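Local structure of bile acid 7a-dehydratase, BaiE (Clostridium hiranonis DSM 13275, 4L8P) at residues 63-68 with 152-158; 117-123 with 143-149; 127-131 with 179-185. The protein probably catalyses the 7-alpha-dehydration of bile acid intermediates, removing water from the steroid as a trimeric lyase with a SnoaL-like, cystatin-like fold. All blocks are in the same frame, centred on the assembly; numbering follows the deposited sequence.

Contact 1 (63-68 with 152-158); sequences TTLSPN and IDGQWYI
A lone beta bridge between Leu-65 and Ile-158 fastens the loop after helix 58-62 to the start of strand 155-172, an outermost strand of the four-stranded antiparallel sheet within this chain. Ile-158 N makes a nearly straight bond to Thr-64 O (2.8 Å, 178° at the hydrogen). The return bond runs 2.9 Å from Ser-66 N to Ile-158 O, with the donor above the carbonyl plane. Much of the side-chain contact is made by Tyr-157. Its CG stands beside the backbone N, anti to the carbonyl carbon (chi1 -59°), and this brings one ring face under Pro-67. Pro-67 CD sits 3.6 Å from the centroid of the Tyr-157 ring and 5° off its normal, a well-centred CH-pi contact. Thr-63 O meets the same ring at its edge, 3.4 Å from Tyr-157 CE1.

Residues 152-155 form the type I' turn of the tight hairpin that joins strands 137-152 and 155-172 in the curved sheet of the SnoaL-like (cystatin-like) fold. From that turn Ile-152 reaches Pro-67 tip to tip, Ile-152 CD1 lying 3.8 Å from Pro-67 CD. The same methyl also touches Ser-66 OG and Asn-68 CB. Ser-66 OG closes an ST turn by accepting from Asn-68 N (3.1 Å) and bonds as well to Glu-150 OE2 on strand 137-152.

At the buried end, Thr-64 and Ile-158 lie side by side. Thr-64 OG1 bonds to Leu-61 O, and its side chain packs on Leu-45 and Tyr-49 of helix 22-55. On the exposed side a water bridges Thr-63 O, Gln-155 NE2 and Trp-156 O.

Contact 2 (117-123 with 143-149); sequences ATGRWYL and AFYTDKY
Trp-121 and Tyr-149 meet at about a right angle on the sheet face they share with Asp-147. Trp-121 NE1 donates to Tyr-149 OH (2.8 Å, 142° at the hydrogen), with the hydroxyl near the indole plane and tilted 18° from it. The tyrosine ring gets there by lying along the partner strand, its CE2 3.5 Å from Gly-119 N, and the bare backbone of Gly-119 lets it pass this close. Tyr-149 OH also makes a weak bond to Asp-147 OD2, while Asp-147 is held further by Lys-46 and Thr-161.

On the other face, Phe-144 and Tyr-122 stack edge-to-face with planes at 72°. Phe-144 CE1 points onto the tyrosine ring toward its rim, 3.7 Å from Tyr-122 CE2. Farther along, Lys-148 bends at chi2 to lie beside Thr-118, and Lys-148 NZ donates to Thr-118 OG1 at 2.9 Å; that hydroxyl also bonds to Asp-112. A water joins Arg-120 NH1, Thr-146 OG1 and Tyr-145 O.

Between the two sets of side chains the antiparallel ladder runs unbroken from Ala-117–Tyr-149 to Leu-123–Ala-143. These are the two inner strands of the four-stranded sheet within this chain, between 98-111 and 155-172. Helix 22-55 covers the Tyr-149 face through Ile-42, Leu-45 and Phe-50, whereas the Tyr-122 face meets a second subunit, whose Asp-54 bonds to Tyr-122 OH.

Contact 3 (127-131 with 179-185); sequences LIFTD and ITSNMHK
Asp-131 and Lys-185 form the salt bridge of a small, largely polar contact between the end of strand 116-129 and the C-terminal segment, far from the centre of the chain. Lys-185 NZ is 2.8 Å from Asp-131 OD2 and approaches from above the carboxylate plane, the lysine chain staying extended until it bends at chi4 (-62°). Thr-130 OG1 lies 2.8 Å from the same Asp-131 OD2, hydrogen-bonded from the opposite face of the plane and on the anti side; its bond to Glu-97 O needs the same proton, so the two probably share it. One carboxylate oxygen is thus met from both faces, which probably limits the group's rotation.

Thr-130 divides its two branches between different partners. OG1 lies between the backbone N and the carbonyl carbon (chi1 58°), where it can reach Asp-131, the backbone of Glu-97 and a water. Thr-130 and Asn-182 come from opposite directions, and that water links Thr-130 OG1 (2.8 Å) to Asn-182 ND2 (2.9 Å). Thr-130 CG2 is 3.8 Å from Asn-182 ND2 and 4.0 Å from Ile-179 CD1. Ile-128 adds a looser apolar contact, Ile-128 CG2 to Ile-179 CD1 at 4.4 Å, and both isoleucines also pack on Arg-173.

Strand 178-182 makes no backbone bond to 127-131. Its residues Ile-179, Ser-181 and Asn-182 pair instead with a strand of the third subunit, extending the sheet across the interface. As that strand ends, Asn-182 OD1 accepts from His-184 N at 2.9 Å, the bond that defines an Asx turn.

How the contacts relate
Contact 2 lies in the sheet itself: a continuous ladder between the two inner strands of this chain's sheet, with just over half of its residues buried. Contact 1 builds on it directly, because strand 155-172 lies next to strand 137-152 and Trp-156 packs against both Ala-117 and Tyr-149; it adds a loop to the sheet through one bridge and a proline over a ring. Contact 3 continues strand 116-129 to its far end, about 28 Å from contact 2 and 32 Å from contact 1 between centres. There only side chains meet, through a salt bridge, a water and a few apolar contacts. Contacts 2 and 3 both border other subunits, whereas no other chain touches contact 1.

Contact 1 (63-68 with 152-158)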
loop_
_atom_site.group_PDB
_atom_site.type_symbol
_atom_site.label_atom_id
_atom_site.label_comp_id
_atom_site.label_asym_id
_atom_site.label_seq_id
_atom_site.Cartn_x
_atom_site.Cartn_y
_atom_site.Cartn_z
ATOM N N THR A 63 10.276 6.416 19.297
ATOM C CA THR A 63 9.121 5.872 20.046
ATOM C C THR A 63 8.507 4.621 19.405
ATOM O O THR A 63 7.744 3.922 20.049
ATOM C CB THR A 63 7.996 6.900 20.252
ATOM O OG1 THR A 63 7.327 7.190 19.006
ATOM C CG2 THR A 63 8.516 8.179 20.886
ATOM N N THR A 64 8.841 4.346 18.144
ATOM C CA THR A 64 8.395 3.119 17.476
ATOM C C THR A 64 9.265 1.893 17.781
ATOM O O THR A 64 8.877 0.779 17.442
ATOM C CB THR A 64 8.327 3.304 15.932
ATOM O OG1 THR A 64 9.653 3.351 15.385
ATOM C CG2 THR A 64 7.511 4.546 15.548
ATOM N N LEU A 65 10.435 2.094 18.386
ATOM C CA LEU A 65 11.417 1.048 18.635
ATOM C C LEU A 65 11.228 0.527 20.042
ATOM O O LEU A 65 10.927 1.289 20.997
ATOM C CB LEU A 65 12.858 1.575 18.469
ATOM C CG LEU A 65 13.162 2.264 17.126
ATOM C CD1 LEU A 65 14.601 2.776 17.081
ATOM C CD2 LEU A 65 12.875 1.328 15.962
ATOM N N SER A 66 11.413 -0.767 20.197
ATOM C CA SER A 66 11.192 -1.386 21.511
ATOM C C SER A 66 12.041 -0.778 22.621
ATOM O O SER A 66 13.225 -0.550 22.407
ATOM C CB SER A 66 11.450 -2.880 21.435
ATOM O OG SER A 66 11.284 -3.451 22.727
ATOM N N PRO A 67 11.430 -0.523 23.807
ATOM C CA PRO A 67 12.226 -0.047 24.961
ATOM C C PRO A 67 12.976 -1.181 25.682
ATOM O O PRO A 67 13.781 -0.907 26.572
ATOM C CB PRO A 67 11.163 0.587 25.877
ATOM C CG PRO A 67 9.924 -0.169 25.589
ATOM C CD PRO A 67 9.987 -0.543 24.123
ATOM N N ASN A 68 12.713 -2.428 25.299
ATOM C CA ASN A 68 13.393 -3.609 25.854
ATOM C C ASN A 68 14.831 -3.696 25.307
ATOM O O ASN A 68 15.044 -4.209 24.214
ATOM C CB ASN A 68 12.573 -4.853 25.470
ATOM C CG ASN A 68 13.136 -6.160 26.007
ATOM O OD1 ASN A 68 14.229 -6.223 26.579
ATOM N ND2 ASN A 68 12.370 -7.228 25.812
ATOM N N ILE A 152 4.457 -4.301 24.682
ATOM C CA ILE A 152 4.886 -3.992 26.050
ATOM C C ILE A 152 3.898 -2.987 26.608
ATOM O O ILE A 152 3.669 -1.943 25.983
ATOM C CB ILE A 152 6.319 -3.420 26.062
ATOM C CG1 ILE A 152 7.308 -4.472 25.540
ATOM C CG2 ILE A 152 6.683 -2.957 27.480
ATOM C CD1 ILE A 152 8.685 -3.939 25.200
ATOM N N ASP A 153 3.279 -3.326 27.754
ATOM C CA ASP A 153 2.277 -2.476 28.410
ATOM C C ASP A 153 1.226 -1.914 27.458
ATOM O O ASP A 153 0.956 -0.713 27.461
ATOM C CB ASP A 153 2.973 -1.348 29.201
ATOM C CG ASP A 153 3.971 -1.873 30.240
ATOM O OD1 ASP A 153 3.808 -3.006 30.748
ATOM O OD2 ASP A 153 4.934 -1.144 30.552
ATOM N N GLY A 154 0.682 -2.777 26.595
ATOM C CA GLY A 154 -0.422 -2.430 25.690
ATOM C C GLY A 154 -0.065 -1.815 24.347
ATOM O O GLY A 154 -0.942 -1.535 23.529
ATOM N N GLN A 155 1.230 -1.597 24.114
ATOM C CA GLN A 155 1.705 -0.878 22.948
ATOM C C GLN A 155 2.664 -1.766 22.161
ATOM O O GLN A 155 3.532 -2.426 22.755
ATOM C CB GLN A 155 2.453 0.387 23.406
ATOM C CG GLN A 155 3.146 1.197 22.316
ATOM C CD GLN A 155 2.188 1.839 21.349
ATOM O OE1 GLN A 155 1.132 2.348 21.744
ATOM N NE2 GLN A 155 2.549 1.828 20.062
ATOM N N TRP A 156 2.518 -1.751 20.841
ATOM C CA TRP A 156 3.414 -2.473 19.940
ATOM C C TRP A 156 4.640 -1.639 19.571
ATOM O O TRP A 156 4.534 -0.428 19.370
ATOM C CB TRP A 156 2.672 -2.904 18.660
ATOM C CG TRP A 156 1.723 -4.047 18.906
ATOM C CD1 TRP A 156 0.380 -3.971 19.106
ATOM C CD2 TRP A 156 2.066 -5.447 18.993
ATOM N NE1 TRP A 156 -0.145 -5.225 19.301
ATOM C CE2 TRP A 156 0.866 -6.155 19.236
ATOM C CE3 TRP A 156 3.275 -6.174 18.876
ATOM C CZ2 TRP A 156 0.837 -7.578 19.365
ATOM C CZ3 TRP A 156 3.238 -7.570 18.998
ATOM C CH2 TRP A 156 2.025 -8.253 19.261
ATOM N N TYR A 157 5.774 -2.319 19.475
ATOM C CA TYR A 157 7.053 -1.733 19.100
ATOM C C TYR A 157 7.770 -2.626 18.095
ATOM O O TYR A 157 7.572 -3.822 18.069
ATOM C CB TYR A 157 7.974 -1.565 20.320
ATOM C CG TYR A 157 7.407 -0.697 21.406
ATOM C CD1 TYR A 157 7.639 0.682 21.402
ATOM C CD2 TYR A 157 6.649 -1.230 22.438
ATOM C CE1 TYR A 157 7.132 1.504 22.380
ATOM C CE2 TYR A 157 6.128 -0.397 23.442
ATOM C CZ TYR A 157 6.376 0.965 23.404
ATOM O OH TYR A 157 5.844 1.796 24.368
ATOM N N ILE A 158 8.664 -2.011 17.325
ATOM C CA ILE A 158 9.530 -2.724 16.383
ATOM C C ILE A 158 10.813 -3.081 17.130
ATOM O O ILE A 158 11.434 -2.205 17.732
ATOM C CB ILE A 158 9.850 -1.823 15.168
ATOM C CG1 ILE A 158 8.583 -1.295 14.498
ATOM C CG2 ILE A 158 10.661 -2.584 14.158
ATOM C CD1 ILE A 158 8.845 -0.217 13.471
HETATM O O HOH W 1 5.374 2.268 19.552
#

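Contact 2 (117-123 with 143-149)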
loop_
_atom_site.group_PDB
_atom_site.type_symbol
_atom_site.label_atom_id
_atom_site.label_comp_id
_atom_site.label_asym_id
_atom_site.label_seq_id
_atom_site.Cartn_x
_atom_site.Cartn_y
_atom_site.Cartn_z
ATOM N N ALA A 117 4.961 -10.671 17.420
ATOM C CA ALA A 117 4.401 -10.784 16.079
ATOM C C ALA A 117 5.468 -10.637 15.043
ATOM O O ALA A 117 6.580 -10.159 15.355
ATOM C CB ALA A 117 3.324 -9.709 15.894
ATOM N N THR A 118 5.099 -11.008 13.814
ATOM C CA THR A 118 5.988 -10.976 12.645
ATOM C C THR A 118 5.249 -10.211 11.564
ATOM O O THR A 118 4.042 -10.388 11.414
ATOM C CB THR A 118 6.321 -12.408 12.165
ATOM O OG1 THR A 118 6.992 -13.130 13.218
ATOM C CG2 THR A 118 7.220 -12.411 10.920
ATOM N N GLY A 119 5.962 -9.406 10.776
ATOM C CA GLY A 119 5.347 -8.695 9.683
ATOM C C GLY A 119 6.193 -8.659 8.432
ATOM O O GLY A 119 7.299 -8.107 8.466
ATOM N N ARG A 120 5.678 -9.228 7.350
ATOM C CA ARG A 120 6.294 -9.076 6.042
ATOM C C ARG A 120 5.788 -7.813 5.378
ATOM O O ARG A 120 4.577 -7.508 5.387
ATOM C CB ARG A 120 6.037 -10.254 5.147
ATOM C CG ARG A 120 6.499 -11.590 5.708
ATOM C CD ARG A 120 6.242 -12.630 4.620
ATOM N NE ARG A 120 6.805 -13.933 4.899
ATOM C CZ ARG A 120 7.991 -14.402 4.478
ATOM N NH1 ARG A 120 8.835 -13.687 3.743
ATOM N NH2 ARG A 120 8.336 -15.649 4.806
ATOM N N TRP A 121 6.729 -7.071 4.802
ATOM C CA TRP A 121 6.420 -5.842 4.098
ATOM C C TRP A 121 7.182 -5.845 2.796
ATOM O O TRP A 121 8.323 -6.286 2.752
ATOM C CB TRP A 121 6.822 -4.603 4.896
ATOM C CG TRP A 121 5.968 -4.385 6.125
ATOM C CD1 TRP A 121 6.168 -4.914 7.375
ATOM C CD2 TRP A 121 4.757 -3.644 6.183
ATOM N NE1 TRP A 121 5.152 -4.538 8.206
ATOM C CE2 TRP A 121 4.279 -3.729 7.515
ATOM C CE3 TRP A 121 4.057 -2.848 5.265
ATOM C CZ2 TRP A 121 3.096 -3.073 7.922
ATOM C CZ3 TRP A 121 2.917 -2.181 5.676
ATOM C CH2 TRP A 121 2.461 -2.271 7.002
ATOM N N TYR A 122 6.560 -5.278 1.768
ATOM C CA TYR A 122 7.154 -5.175 0.413
ATOM C C TYR A 122 7.534 -3.696 0.278
ATOM O O TYR A 122 6.655 -2.831 0.221
ATOM C CB TYR A 122 6.103 -5.581 -0.651
ATOM C CG TYR A 122 6.640 -5.748 -2.074
ATOM C CD1 TYR A 122 7.617 -4.899 -2.601
ATOM C CD2 TYR A 122 6.154 -6.762 -2.891
ATOM C CE1 TYR A 122 8.096 -5.069 -3.906
ATOM C CE2 TYR A 122 6.626 -6.950 -4.187
ATOM C CZ TYR A 122 7.585 -6.089 -4.689
ATOM O OH TYR A 122 8.080 -6.295 -5.965
ATOM N N LEU A 123 8.828 -3.400 0.292
ATOM C CA LEU A 123 9.351 -2.026 0.298
ATOM C C LEU A 123 9.791 -1.595 -1.082
ATOM O O LEU A 123 10.484 -2.333 -1.751
ATOM C CB LEU A 123 10.575 -1.933 1.212
ATOM C CG LEU A 123 10.331 -1.381 2.584
ATOM C CD1 LEU A 123 10.012 0.129 2.514
ATOM C CD2 LEU A 123 9.237 -2.214 3.250
ATOM N N ALA A 143 12.738 -4.234 -1.710
ATOM C CA ALA A 143 13.145 -5.230 -0.739
ATOM C C ALA A 143 11.954 -5.934 -0.116
ATOM O O ALA A 143 10.885 -5.340 0.013
ATOM C CB ALA A 143 13.996 -4.573 0.351
ATOM N N PHE A 144 12.163 -7.200 0.275
ATOM C CA PHE A 144 11.202 -7.935 1.095
ATOM C C PHE A 144 11.749 -7.906 2.519
ATOM O O PHE A 144 12.797 -8.486 2.782
ATOM C CB PHE A 144 11.091 -9.382 0.636
ATOM C CG PHE A 144 10.604 -9.545 -0.780
ATOM C CD1 PHE A 144 9.370 -9.054 -1.145
ATOM C CD2 PHE A 144 11.371 -10.251 -1.730
ATOM C CE1 PHE A 144 8.891 -9.228 -2.447
ATOM C CE2 PHE A 144 10.892 -10.429 -3.026
ATOM C CZ PHE A 144 9.662 -9.902 -3.362
ATOM N N TYR A 145 11.010 -7.273 3.421
ATOM C CA TYR A 145 11.359 -7.179 4.858
ATOM C C TYR A 145 10.498 -8.137 5.641
ATOM O O TYR A 145 9.310 -8.349 5.318
ATOM C CB TYR A 145 11.102 -5.754 5.364
ATOM C CG TYR A 145 12.282 -4.833 5.162
ATOM C CD1 TYR A 145 12.539 -4.251 3.935
ATOM C CD2 TYR A 145 13.191 -4.594 6.200
ATOM C CE1 TYR A 145 13.639 -3.432 3.743
ATOM C CE2 TYR A 145 14.294 -3.763 6.012
ATOM C CZ TYR A 145 14.509 -3.188 4.785
ATOM O OH TYR A 145 15.600 -2.370 4.582
ATOM N N THR A 146 11.109 -8.755 6.645
ATOM C CA THR A 146 10.385 -9.497 7.669
ATOM C C THR A 146 10.729 -8.926 9.049
ATOM O O THR A 146 11.809 -9.176 9.589
ATOM C CB THR A 146 10.668 -11.010 7.571
ATOM O OG1 THR A 146 10.332 -11.452 6.244
ATOM C CG2 THR A 146 9.830 -11.763 8.564
ATOM N N ASP A 147 9.787 -8.167 9.610
ATOM C CA ASP A 147 9.934 -7.463 10.899
ATOM C C ASP A 147 9.525 -8.385 12.047
ATOM O O ASP A 147 8.658 -9.262 11.858
ATOM C CB ASP A 147 8.966 -6.288 11.015
ATOM C CG ASP A 147 9.249 -5.136 10.061
ATOM O OD1 ASP A 147 10.323 -5.075 9.394
ATOM O OD2 ASP A 147 8.396 -4.229 10.011
ATOM N N LYS A 148 10.085 -8.117 13.222
ATOM C CA LYS A 148 9.653 -8.738 14.465
ATOM C C LYS A 148 9.198 -7.601 15.399
ATOM O O LYS A 148 9.911 -6.583 15.563
ATOM C CB LYS A 148 10.774 -9.540 15.126
ATOM C CG LYS A 148 11.328 -10.670 14.276
ATOM C CD LYS A 148 10.295 -11.774 14.069
ATOM C CE LYS A 148 10.732 -12.837 13.069
ATOM N NZ LYS A 148 9.750 -13.957 13.097
ATOM N N TYR A 149 8.052 -7.812 16.045
ATOM C CA TYR A 149 7.435 -6.817 16.918
ATOM C C TYR A 149 7.218 -7.408 18.288
ATOM O O TYR A 149 7.073 -8.631 18.467
ATOM C CB TYR A 149 6.067 -6.346 16.384
ATOM C CG TYR A 149 6.047 -5.952 14.922
ATOM C CD1 TYR A 149 6.469 -4.677 14.506
ATOM C CD2 TYR A 149 5.645 -6.839 13.964
ATOM C CE1 TYR A 149 6.479 -4.336 13.138
ATOM C CE2 TYR A 149 5.635 -6.495 12.626
ATOM C CZ TYR A 149 6.045 -5.229 12.218
ATOM O OH TYR A 149 6.040 -4.890 10.855
HETATM O O HOH W 2 9.039 -10.762 3.419
#

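Contact 3 (127-131 with 179-185)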
loop_
_atom_site.group_PDB
_atom_site.type_symbol
_atom_site.label_atom_id
_atom_site.label_comp_id
_atom_site.label_asym_id
_atom_site.label_seq_id
_atom_site.Cartn_x
_atom_site.Cartn_y
_atom_site.Cartn_z
ATOM N N LEU A 127 15.757 7.410 -3.159
ATOM C CA LEU A 127 16.616 8.361 -2.458
ATOM C C LEU A 127 17.136 9.355 -3.483
ATOM O O LEU A 127 17.522 8.963 -4.592
ATOM C CB LEU A 127 17.785 7.665 -1.761
ATOM C CG LEU A 127 17.516 6.407 -0.928
ATOM C CD1 LEU A 127 18.870 5.885 -0.456
ATOM C CD2 LEU A 127 16.558 6.655 0.235
ATOM N N ILE A 128 17.130 10.639 -3.107
ATOM C CA ILE A 128 17.665 11.727 -3.942
ATOM C C ILE A 128 18.569 12.629 -3.085
ATOM O O ILE A 128 18.154 13.135 -2.048
ATOM C CB ILE A 128 16.526 12.585 -4.550
ATOM C CG1 ILE A 128 15.631 11.719 -5.464
ATOM C CG2 ILE A 128 17.088 13.808 -5.288
ATOM C CD1 ILE A 128 14.315 12.354 -5.855
ATOM N N PHE A 129 19.805 12.805 -3.528
ATOM C CA PHE A 129 20.738 13.727 -2.881
ATOM C C PHE A 129 20.698 15.061 -3.634
ATOM O O PHE A 129 20.949 15.109 -4.846
ATOM C CB PHE A 129 22.143 13.117 -2.856
ATOM C CG PHE A 129 22.267 11.943 -1.928
ATOM C CD1 PHE A 129 21.980 10.651 -2.369
ATOM C CD2 PHE A 129 22.641 12.136 -0.593
ATOM C CE1 PHE A 129 22.073 9.570 -1.505
ATOM C CE2 PHE A 129 22.743 11.061 0.271
ATOM C CZ PHE A 129 22.464 9.779 -0.184
ATOM N N THR A 130 20.420 16.151 -2.913
ATOM C CA THR A 130 20.198 17.457 -3.554
ATOM C C THR A 130 21.396 18.366 -3.487
ATOM O O THR A 130 21.468 19.332 -4.251
ATOM C CB THR A 130 19.015 18.208 -2.905
ATOM O OG1 THR A 130 19.261 18.379 -1.513
ATOM C CG2 THR A 130 17.727 17.416 -3.081
ATOM N N ASP A 131 22.296 18.109 -2.545
ATOM C CA ASP A 131 23.434 19.013 -2.273
ATOM C C ASP A 131 24.517 18.164 -1.668
ATOM O O ASP A 131 24.286 16.996 -1.376
ATOM C CB ASP A 131 23.056 20.152 -1.300
ATOM C CG ASP A 131 21.905 21.028 -1.820
ATOM O OD1 ASP A 131 22.176 21.975 -2.596
ATOM O OD2 ASP A 131 20.717 20.747 -1.494
ATOM N N ILE A 179 13.490 20.388 -9.136
ATOM C CA ILE A 179 12.877 20.020 -7.875
ATOM C C ILE A 179 12.152 21.267 -7.384
ATOM O O ILE A 179 12.782 22.253 -6.979
ATOM C CB ILE A 179 13.899 19.518 -6.832
ATOM C CG1 ILE A 179 14.622 18.262 -7.352
ATOM C CG2 ILE A 179 13.206 19.232 -5.497
ATOM C CD1 ILE A 179 15.787 17.801 -6.503
ATOM N N THR A 180 10.831 21.211 -7.429
ATOM C CA THR A 180 9.980 22.341 -7.123
ATOM C C THR A 180 9.549 22.384 -5.660
ATOM O O THR A 180 9.207 23.450 -5.168
ATOM C CB THR A 180 8.740 22.355 -8.031
ATOM O OG1 THR A 180 8.023 21.131 -7.864
ATOM C CG2 THR A 180 9.160 22.513 -9.486
ATOM N N SER A 181 9.589 21.253 -4.981
ATOM C CA SER A 181 9.263 21.173 -3.559
ATOM C C SER A 181 10.249 20.249 -2.884
ATOM O O SER A 181 10.674 19.224 -3.446
ATOM C CB SER A 181 7.854 20.611 -3.343
ATOM O OG SER A 181 6.857 21.522 -3.738
ATOM N N ASN A 182 10.597 20.593 -1.644
ATOM C CA ASN A 182 11.490 19.760 -0.846
ATOM C C ASN A 182 11.251 20.127 0.612
ATOM O O ASN A 182 11.645 21.231 1.045
ATOM C CB ASN A 182 12.961 19.983 -1.268
ATOM C CG ASN A 182 13.952 19.209 -0.415
ATOM O OD1 ASN A 182 13.579 18.581 0.579
ATOM N ND2 ASN A 182 15.223 19.196 -0.837
HETATM N N MSE A 183 10.625 19.218 1.370
HETATM C CA MSE A 183 10.261 19.535 2.770
HETATM C C MSE A 183 11.464 19.793 3.651
HETATM O O MSE A 183 11.320 20.433 4.710
HETATM C CB MSE A 183 9.366 18.478 3.392
HETATM C CG MSE A 183 10.118 17.175 3.570
HETATM SE SE MSE A 183 9.057 15.844 4.511
HETATM C CE MSE A 183 8.934 16.557 6.311
ATOM N N HIS A 184 12.646 19.354 3.225
ATOM C CA HIS A 184 13.857 19.458 4.041
ATOM C C HIS A 184 14.583 20.776 3.800
ATOM O O HIS A 184 15.588 21.028 4.461
ATOM C CB HIS A 184 14.776 18.277 3.782
ATOM C CG HIS A 184 14.057 16.970 3.869
ATOM N ND1 HIS A 184 13.483 16.528 5.039
ATOM C CD2 HIS A 184 13.725 16.062 2.918
ATOM C CE1 HIS A 184 12.847 15.393 4.813
ATOM N NE2 HIS A 184 12.992 15.079 3.537
ATOM N N LYS A 185 14.076 21.583 2.864
ATOM C CA LYS A 185 14.492 22.992 2.689
ATOM C C LYS A 185 13.435 23.996 3.144
ATOM O O LYS A 185 13.770 25.145 3.438
ATOM C CB LYS A 185 14.773 23.241 1.222
ATOM C CG LYS A 185 15.970 22.466 0.704
ATOM C CD LYS A 185 16.267 22.828 -0.754
ATOM C CE LYS A 185 17.512 22.126 -1.297
ATOM N NZ LYS A 185 18.762 22.482 -0.580
HETATM O O HOH W 3 17.436 18.027 0.549
#